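Long-range contacts in 4-aminobutyrate transaminase (PDB 6WOP), which probably catalyses the pyridoxal 5'-phosphate-dependent transfer of the amino group of 4-aminobutyrate to 2-oxoglutarate: residues Glu331-Leu336 with Ser355-Glu360; Leu336-Gln341 with Ile410-Phe415; Lys73-Ala78 with Ser302-Ala307. One frame throughout, in Å; residues are numbered along the deposited sequence.

Interaction 1. Residues Glu331-Leu336 with Ser355-Glu360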
loop_
_atom_site.group_PDB
_atom_site.type_symbol
_atom_site.label_atom_id
_atom_site.label_comp_id
_atom_site.label_asym_id
_atom_site.label_seq_id
_atom_site.Cartn_x
_atom_site.Cartn_y
_atom_site.Cartn_z
ATOM N N GLU A 331 -4.393 -45.089 15.320
ATOM C CA GLU A 331 -3.386 -46.124 15.142
ATOM C C GLU A 331 -2.029 -45.519 14.830
ATOM O O GLU A 331 -0.989 -45.982 15.351
ATOM C CB GLU A 331 -3.808 -47.093 14.031
ATOM C CG GLU A 331 -2.802 -48.212 13.862
ATOM C CD GLU A 331 -3.221 -49.304 12.892
ATOM O OE1 GLU A 331 -2.419 -50.252 12.737
ATOM O OE2 GLU A 331 -4.322 -49.226 12.318
ATOM N N LEU A 332 -2.016 -44.483 13.974
ATOM C CA LEU A 332 -0.773 -43.761 13.758
ATOM C C LEU A 332 -0.268 -43.094 15.043
ATOM O O LEU A 332 0.945 -43.078 15.294
ATOM C CB LEU A 332 -0.946 -42.730 12.639
ATOM C CG LEU A 332 0.151 -41.650 12.499
ATOM C CD1 LEU A 332 1.511 -42.240 12.287
ATOM C CD2 LEU A 332 -0.164 -40.715 11.308
ATOM N N VAL A 333 -1.154 -42.505 15.859
ATOM C CA VAL A 333 -0.664 -41.849 17.071
ATOM C C VAL A 333 -0.028 -42.871 18.020
ATOM O O VAL A 333 1.050 -42.636 18.580
ATOM C CB VAL A 333 -1.789 -41.031 17.743
ATOM C CG1 VAL A 333 -1.453 -40.665 19.179
ATOM C CG2 VAL A 333 -1.999 -39.704 17.013
ATOM N N ALA A 334 -0.649 -44.048 18.185
ATOM C CA ALA A 334 -0.043 -45.055 19.050
ATOM C C ALA A 334 1.332 -45.465 18.539
ATOM O O ALA A 334 2.218 -45.780 19.337
ATOM C CB ALA A 334 -0.955 -46.276 19.168
ATOM N N THR A 335 1.505 -45.569 17.213
ATOM C CA THR A 335 2.822 -45.857 16.646
ATOM C C THR A 335 3.828 -44.742 16.964
ATOM O O THR A 335 4.981 -45.014 17.305
ATOM C CB THR A 335 2.686 -46.048 15.137
ATOM O OG1 THR A 335 2.154 -47.341 14.906
ATOM C CG2 THR A 335 4.000 -46.041 14.439
ATOM N N LEU A 336 3.414 -43.476 16.833
ATOM C CA LEU A 336 4.312 -42.371 17.155
ATOM C C LEU A 336 4.690 -42.386 18.631
ATOM O O LEU A 336 5.822 -42.027 19.002
ATOM C CB LEU A 336 3.644 -41.055 16.788
ATOM C CG LEU A 336 3.405 -40.989 15.268
ATOM C CD1 LEU A 336 2.759 -39.682 14.994
ATOM C CD2 LEU A 336 4.711 -41.004 14.574
ATOM N N SER A 355 -7.264 -37.571 11.394
ATOM C CA SER A 355 -6.065 -38.013 10.688
ATOM C C SER A 355 -5.324 -36.836 10.087
ATOM O O SER A 355 -4.509 -37.020 9.191
ATOM C CB SER A 355 -6.403 -39.059 9.605
ATOM O OG SER A 355 -6.483 -40.388 10.181
ATOM N N MET A 356 -5.448 -35.672 10.741
ATOM C CA MET A 356 -4.487 -34.590 10.584
ATOM C C MET A 356 -3.489 -34.769 11.728
ATOM O O MET A 356 -3.688 -34.240 12.832
ATOM C CB MET A 356 -5.172 -33.227 10.612
ATOM C CG MET A 356 -4.703 -32.345 9.520
ATOM S SD MET A 356 -5.666 -30.882 9.365
ATOM C CE MET A 356 -4.464 -29.920 8.491
ATOM N N VAL A 357 -2.437 -35.573 11.468
ATOM C CA VAL A 357 -1.457 -36.010 12.464
ATOM C C VAL A 357 -0.059 -35.619 12.012
ATOM O O VAL A 357 0.279 -35.761 10.828
ATOM C CB VAL A 357 -1.493 -37.548 12.697
ATOM C CG1 VAL A 357 -0.466 -37.971 13.823
ATOM C CG2 VAL A 357 -2.873 -38.010 13.033
ATOM N N ALA A 358 0.773 -35.205 12.972
ATOM C CA ALA A 358 2.157 -34.843 12.692
ATOM C C ALA A 358 3.040 -35.236 13.863
ATOM O O ALA A 358 2.601 -35.222 15.012
ATOM C CB ALA A 358 2.306 -33.340 12.452
ATOM N N VAL A 359 4.319 -35.491 13.574
ATOM C CA VAL A 359 5.338 -35.722 14.596
ATOM C C VAL A 359 6.447 -34.679 14.423
ATOM O O VAL A 359 6.899 -34.423 13.301
ATOM C CB VAL A 359 5.899 -37.146 14.550
ATOM C CG1 VAL A 359 6.685 -37.402 13.266
ATOM C CG2 VAL A 359 6.746 -37.409 15.809
ATOM N N GLU A 360 6.825 -34.018 15.507
ATOM C CA GLU A 360 7.894 -33.019 15.443
ATOM C C GLU A 360 9.162 -33.624 16.019
ATOM O O GLU A 360 9.135 -34.309 17.062
ATOM C CB GLU A 360 7.568 -31.729 16.205
ATOM C CG GLU A 360 8.693 -30.669 16.078
ATOM C CD GLU A 360 8.188 -29.285 16.404
ATOM O OE1 GLU A 360 8.985 -28.363 16.705
ATOM O OE2 GLU A 360 6.962 -29.150 16.404
#
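L336 chi1 (-64°) sets CG anti to its own carbonyl carbon, and V357 chi1 (-178°) sets CG1 anti to its backbone N. L336 CD1 then meets V357 CG1 at 3.8 Å. Both residues have their CB directed at the opposite segment. V357 CG1 is touched by L332, V333 and L336. L332 CD2 lies 3.7 Å from V357 CB and equally near CG1. L332 and L336 each run alongside V357, pointing the opposite way to it. V333 comes in at an oblique angle and adds its CG2, 3.9 Å from V357 CG1. The other methyl of L336, CD2, sits 4.0 Å from V359 CB.

This is alpha/beta layer packing. Helix 321-342 lies against the mixed sheet that holds strands 347-353, 356-361, 390-393 and 379-384. As in class-III aminotransferases of PLP fold type I, this sheet probably belongs to the smaller domain. The helix segment runs almost parallel to strand 356-360, with 10° between their directions and 9.4 Å between the axes. V357 and V359 face the helix, while A358 between them points away. No hydrogen bond crosses the contact, so the join is apolar. Backbone bonds hold the strand in its sheet: V357 with F393 and V359 with I391, on strand 390-393, and A358 with R351, on strand 347-353. On the helix side, L332 also packs on F404 and L408 of helix 401-416.

Interaction 2. Residues Leu336-Gln341 with Ile410-Phe415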
loop_
_atom_site.group_PDB
_atom_site.type_symbol
_atom_site.label_atom_id
_atom_site.label_comp_id
_atom_site.label_asym_id
_atom_site.label_seq_id
_atom_site.Cartn_x
_atom_site.Cartn_y
_atom_site.Cartn_z
ATOM N N LEU A 336 3.414 -43.476 16.833
ATOM C CA LEU A 336 4.312 -42.371 17.155
ATOM C C LEU A 336 4.690 -42.386 18.631
ATOM O O LEU A 336 5.822 -42.027 19.002
ATOM C CB LEU A 336 3.644 -41.055 16.788
ATOM C CG LEU A 336 3.405 -40.989 15.268
ATOM C CD1 LEU A 336 2.759 -39.682 14.994
ATOM C CD2 LEU A 336 4.711 -41.004 14.574
ATOM N N LYS A 337 3.744 -42.746 19.503
ATOM C CA LYS A 337 4.127 -42.765 20.926
ATOM C C LYS A 337 5.091 -43.906 21.223
ATOM O O LYS A 337 6.016 -43.771 22.039
ATOM C CB LYS A 337 2.882 -42.876 21.800
ATOM C CG LYS A 337 2.418 -41.511 22.276
ATOM C CD LYS A 337 0.919 -41.299 22.083
ATOM C CE LYS A 337 0.126 -41.739 23.341
ATOM N NZ LYS A 337 -1.279 -41.158 23.330
ATOM N N ASP A 338 4.959 -45.032 20.525
ATOM C CA ASP A 338 5.936 -46.107 20.669
ATOM C C ASP A 338 7.308 -45.677 20.161
ATOM O O ASP A 338 8.334 -45.976 20.787
ATOM C CB ASP A 338 5.452 -47.335 19.906
ATOM C CG ASP A 338 6.202 -48.566 20.294
ATOM O OD1 ASP A 338 6.455 -48.730 21.499
ATOM O OD2 ASP A 338 6.530 -49.380 19.405
ATOM N N ILE A 339 7.343 -45.020 18.992
ATOM C CA ILE A 339 8.589 -44.454 18.474
ATOM C C ILE A 339 9.205 -43.503 19.492
ATOM O O ILE A 339 10.413 -43.537 19.752
ATOM C CB ILE A 339 8.326 -43.726 17.144
ATOM C CG1 ILE A 339 8.257 -44.690 15.979
ATOM C CG2 ILE A 339 9.410 -42.710 16.859
ATOM C CD1 ILE A 339 7.690 -43.962 14.777
ATOM N N GLN A 340 8.390 -42.588 20.029
ATOM C CA GLN A 340 8.878 -41.659 21.048
ATOM C C GLN A 340 9.508 -42.390 22.240
ATOM O O GLN A 340 10.472 -41.884 22.838
ATOM C CB GLN A 340 7.736 -40.757 21.514
ATOM C CG GLN A 340 8.138 -39.627 22.473
ATOM C CD GLN A 340 6.916 -38.921 22.999
ATOM O OE1 GLN A 340 5.866 -39.539 23.219
ATOM N NE2 GLN A 340 7.026 -37.611 23.177
ATOM N N GLN A 341 8.976 -43.567 22.615
ATOM C CA GLN A 341 9.549 -44.335 23.739
ATOM C C GLN A 341 10.839 -45.038 23.353
ATOM O O GLN A 341 11.850 -44.929 24.050
ATOM C CB GLN A 341 8.566 -45.381 24.261
ATOM C CG GLN A 341 7.532 -44.833 25.200
ATOM C CD GLN A 341 6.129 -45.246 24.808
ATOM O OE1 GLN A 341 5.934 -46.154 23.987
ATOM N NE2 GLN A 341 5.131 -44.547 25.352
ATOM N N ILE A 410 7.493 -49.197 8.032
ATOM C CA ILE A 410 8.631 -48.534 7.404
ATOM C C ILE A 410 9.005 -47.276 8.189
ATOM O O ILE A 410 10.195 -46.981 8.385
ATOM C CB ILE A 410 8.304 -48.202 5.934
ATOM C CG1 ILE A 410 8.077 -49.502 5.117
ATOM C CG2 ILE A 410 9.406 -47.361 5.307
ATOM C CD1 ILE A 410 7.137 -49.270 3.899
ATOM N N LEU A 411 7.993 -46.507 8.616
ATOM C CA LEU A 411 8.238 -45.301 9.412
ATOM C C LEU A 411 9.053 -45.646 10.644
ATOM O O LEU A 411 10.067 -44.994 10.946
ATOM C CB LEU A 411 6.895 -44.666 9.812
ATOM C CG LEU A 411 6.914 -43.429 10.740
ATOM C CD1 LEU A 411 7.282 -42.167 9.950
ATOM C CD2 LEU A 411 5.565 -43.216 11.356
ATOM N N LYS A 412 8.640 -46.706 11.361
ATOM C CA LYS A 412 9.382 -47.106 12.556
ATOM C C LYS A 412 10.816 -47.513 12.228
ATOM O O LYS A 412 11.748 -47.217 12.992
ATOM C CB LYS A 412 8.654 -48.255 13.261
ATOM C CG LYS A 412 7.225 -47.951 13.617
ATOM C CD LYS A 412 6.859 -48.453 15.028
ATOM C CE LYS A 412 6.820 -49.934 15.119
ATOM N NZ LYS A 412 7.351 -50.424 16.448
ATOM N N GLN A 413 11.023 -48.220 11.119
ATOM C CA GLN A 413 12.385 -48.588 10.754
ATOM C C GLN A 413 13.205 -47.343 10.459
ATOM O O GLN A 413 14.386 -47.261 10.828
ATOM C CB GLN A 413 12.388 -49.531 9.548
ATOM C CG GLN A 413 11.795 -50.898 9.834
ATOM C CD GLN A 413 11.233 -51.577 8.565
ATOM O OE1 GLN A 413 11.332 -51.040 7.441
ATOM N NE2 GLN A 413 10.600 -52.730 8.751
ATOM N N GLY A 414 12.588 -46.345 9.816
ATOM C CA GLY A 414 13.317 -45.122 9.535
ATOM C C GLY A 414 13.785 -44.431 10.795
ATOM O O GLY A 414 14.939 -44.011 10.890
ATOM N N PHE A 415 12.889 -44.301 11.778
ATOM C CA PHE A 415 13.287 -43.727 13.062
ATOM C C PHE A 415 14.376 -44.559 13.710
ATOM O O PHE A 415 15.267 -44.011 14.364
ATOM C CB PHE A 415 12.094 -43.605 14.007
ATOM C CG PHE A 415 11.304 -42.354 13.818
ATOM C CD1 PHE A 415 10.258 -42.314 12.902
ATOM C CD2 PHE A 415 11.598 -41.216 14.541
ATOM C CE1 PHE A 415 9.517 -41.148 12.720
ATOM C CE2 PHE A 415 10.860 -40.027 14.349
ATOM C CZ PHE A 415 9.816 -40.008 13.474
#
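D338 and K412 form a salt bridge between the two helices. OD2 of D338 lies 3.2 Å from NZ of K412, and the hydrogen bond within this pair is weak. The two side chains approach obliquely, each reaching closer to the other helix than its CB direction suggests. K412 chi1 (-56°) sets CG near I339, and bends at chi2, chi3 and chi4 let NZ reach D338 OD2. The aliphatic part of the lysine is used as well: K412 CG and CD lie against I339 CG1, with CD at 4.1 Å. One lysine therefore lends its charge to D338 and its methylenes to I339. D338 and K412 are partly exposed, while the residues inward of them are buried.

I339 is central to that inner layer. Its CG2 stands over one face of the F415 ring, 3.8 Å from the ring centroid and displaced toward the rim, in a CH-pi contact. The closest ring atom is F415 CD2, 3.5 Å from I339 CG2. The delta methyl of I339 takes another part of the ring, with I339 CD1 3.6 Å from F415 CD1. The two side chains cross at about a right angle. L411 completes the apolar layer. Its CD2 is 4.1 Å from I339 CD1 and 4.0 Å from L336 CD2.

The helices run in the same direction and cross at only -18°, with 10.5 Å between the axes of the segments. Both lie against the sheet that holds strands 356-361 and 379-384. F415 touches V359 and L361 of the first, and L411 touches L381 of the second. Helix 364-376 adjoins helix 401-416, where V370 packs on both L411 and F415.

Interaction 3. Residues Lys73-Ala78 with Ser302-Ala307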
loop_
_atom_site.group_PDB
_atom_site.type_symbol
_atom_site.label_atom_id
_atom_site.label_comp_id
_atom_site.label_asym_id
_atom_site.label_seq_id
_atom_site.Cartn_x
_atom_site.Cartn_y
_atom_site.Cartn_z
ATOM N N LYS A 73 -20.730 -35.154 -21.397
ATOM C CA LYS A 73 -21.697 -34.067 -21.430
ATOM C C LYS A 73 -21.037 -32.745 -21.821
ATOM O O LYS A 73 -21.314 -32.223 -22.911
ATOM C CB LYS A 73 -22.383 -33.958 -20.075
ATOM C CG LYS A 73 -23.221 -35.237 -19.724
ATOM C CD LYS A 73 -23.774 -35.129 -18.300
ATOM C CE LYS A 73 -24.613 -36.341 -17.874
ATOM N NZ LYS A 73 -24.992 -36.204 -16.407
ATOM N N PHE A 74 -20.179 -32.201 -20.966
ATOM C CA PHE A 74 -19.437 -30.973 -21.262
ATOM C C PHE A 74 -18.378 -30.805 -20.185
ATOM O O PHE A 74 -18.547 -31.284 -19.062
ATOM C CB PHE A 74 -20.344 -29.729 -21.343
ATOM C CG PHE A 74 -21.167 -29.466 -20.110
ATOM C CD1 PHE A 74 -22.373 -30.110 -19.929
ATOM C CD2 PHE A 74 -20.710 -28.603 -19.117
ATOM C CE1 PHE A 74 -23.117 -29.908 -18.812
ATOM C CE2 PHE A 74 -21.489 -28.365 -17.979
ATOM C CZ PHE A 74 -22.664 -29.033 -17.827
ATOM N N THR A 75 -17.271 -30.147 -20.544
ATOM C CA THR A 75 -16.216 -29.913 -19.588
ATOM C C THR A 75 -16.088 -28.462 -19.182
ATOM O O THR A 75 -15.464 -28.196 -18.151
ATOM C CB THR A 75 -14.844 -30.348 -20.127
ATOM O OG1 THR A 75 -14.354 -29.346 -21.031
ATOM C CG2 THR A 75 -14.926 -31.675 -20.904
ATOM N N HIS A 76 -16.674 -27.540 -19.913
ATOM C CA HIS A 76 -16.494 -26.120 -19.612
ATOM C C HIS A 76 -17.515 -25.310 -20.396
ATOM O O HIS A 76 -17.573 -25.408 -21.640
ATOM C CB HIS A 76 -15.085 -25.621 -19.999
ATOM C CG HIS A 76 -14.971 -24.127 -19.880
ATOM N ND1 HIS A 76 -14.719 -23.478 -18.682
ATOM C CD2 HIS A 76 -15.089 -23.161 -20.822
ATOM C CE1 HIS A 76 -14.675 -22.171 -18.907
ATOM N NE2 HIS A 76 -14.892 -21.961 -20.196
ATOM N N THR A 77 -18.337 -24.516 -19.683
ATOM C CA THR A 77 -19.171 -23.499 -20.324
ATOM C C THR A 77 -18.840 -22.076 -19.912
ATOM O O THR A 77 -19.291 -21.148 -20.602
ATOM C CB THR A 77 -20.660 -23.731 -19.992
ATOM O OG1 THR A 77 -20.881 -23.583 -18.578
ATOM C CG2 THR A 77 -21.134 -25.128 -20.445
ATOM N N ALA A 78 -18.072 -21.887 -18.819
ATOM C CA ALA A 78 -17.976 -20.664 -18.025
ATOM C C ALA A 78 -19.300 -20.460 -17.325
ATOM O O ALA A 78 -20.285 -20.060 -17.956
ATOM C CB ALA A 78 -17.606 -19.431 -18.868
ATOM N N SER A 302 -15.476 -25.803 -12.082
ATOM C CA SER A 302 -15.364 -26.547 -13.325
ATOM C C SER A 302 -16.335 -27.738 -13.317
ATOM O O SER A 302 -16.403 -28.466 -12.322
ATOM C CB SER A 302 -13.914 -26.989 -13.449
ATOM O OG SER A 302 -13.830 -28.249 -14.107
ATOM N N PRO A 303 -17.103 -27.931 -14.402
ATOM C CA PRO A 303 -18.068 -29.053 -14.451
ATOM C C PRO A 303 -17.456 -30.396 -14.071
ATOM O O PRO A 303 -18.125 -31.214 -13.411
ATOM C CB PRO A 303 -18.508 -29.058 -15.938
ATOM C CG PRO A 303 -18.375 -27.603 -16.356
ATOM C CD PRO A 303 -17.113 -27.086 -15.616
ATOM N N ILE A 304 -16.236 -30.652 -14.577
ATOM C CA ILE A 304 -15.469 -31.873 -14.267
ATOM C C ILE A 304 -15.257 -31.997 -12.763
ATOM O O ILE A 304 -15.540 -33.032 -12.151
ATOM C CB ILE A 304 -14.115 -31.813 -15.012
ATOM C CG1 ILE A 304 -14.340 -31.769 -16.520
ATOM C CG2 ILE A 304 -13.095 -32.926 -14.621
ATOM C CD1 ILE A 304 -14.987 -32.997 -17.016
ATOM N N ALA A 305 -14.730 -30.932 -12.145
ATOM C CA ALA A 305 -14.417 -30.954 -10.722
ATOM C C ALA A 305 -15.663 -30.941 -9.870
ATOM O O ALA A 305 -15.642 -31.468 -8.752
ATOM C CB ALA A 305 -13.522 -29.757 -10.342
ATOM N N VAL A 306 -16.738 -30.319 -10.349
ATOM C CA VAL A 306 -17.996 -30.339 -9.619
ATOM C C VAL A 306 -18.539 -31.778 -9.585
ATOM O O VAL A 306 -19.005 -32.276 -8.556
ATOM C CB VAL A 306 -18.978 -29.371 -10.285
ATOM C CG1 VAL A 306 -20.416 -29.680 -9.834
ATOM C CG2 VAL A 306 -18.589 -27.878 -9.935
ATOM N N ALA A 307 -18.414 -32.489 -10.694
ATOM C CA ALA A 307 -18.878 -33.880 -10.679
ATOM C C ALA A 307 -18.067 -34.692 -9.697
ATOM O O ALA A 307 -18.606 -35.576 -8.997
ATOM C CB ALA A 307 -18.786 -34.498 -12.091
HETATM O O HOH W 1 -13.178 -27.327 -16.671
#
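P303 meets F74 and T75 with each carbon of its ring beyond CA. Its CB lies 3.7 Å from F74 CE2 and close to the F74 carbonyl oxygen. Its CG lies between F74 CE2, at 3.6 Å, and T75 O, at 3.5 Å, and approaches the aromatic ring obliquely. CD, where the ring closes on the backbone N, lies 3.2 Å from T75 O. F74 CG sits between its own backbone N and carbonyl carbon (chi1 57°), the position from which CD2 and CE2 meet the proline. The two side chains cross at about a right angle.

P303 is the first residue of helix 303-318, and S302 before it is the N-cap. S302 OG accepts from A305 N in a nearly straight (172°) but weak bond of 3.4 Å. The same OG is 2.8 Å from a water, which donates to T75 O at 2.9 Å. The capped helix start thus packs on a loop, between helices 61-71 and 85-97, that lies at the subunit interface.

T75 and I304 lie side by side, with T75 CB 3.9 Å from I304 CG1. The same loop also contacts the second subunit. T75 OG1 bonds to G274 O of that subunit, and H76 NE2 bonds to its G50 O.

Interactions 1 and 2 adjoin, with centres 10 Å apart. They share L336 and helix 321-342, which meets strand 356-361 in interaction 1 and helix 401-416 in interaction 2. T335 also packs on K412, and V359 on F415, so the two build one sheet-and-helix layer of the C-terminal part. Their segments alternate along the chain. Interaction 3 closes before either opens. It lies on the opposite side of the chain's centre, with centres about 37 Å from interaction 1 and 44 Å from interaction 2. Its helix 303-318 directly precedes helix 321-342. Interaction 3 belongs to the subunit interface, which in this family generally also carries the active sites; the other two touch no other chain.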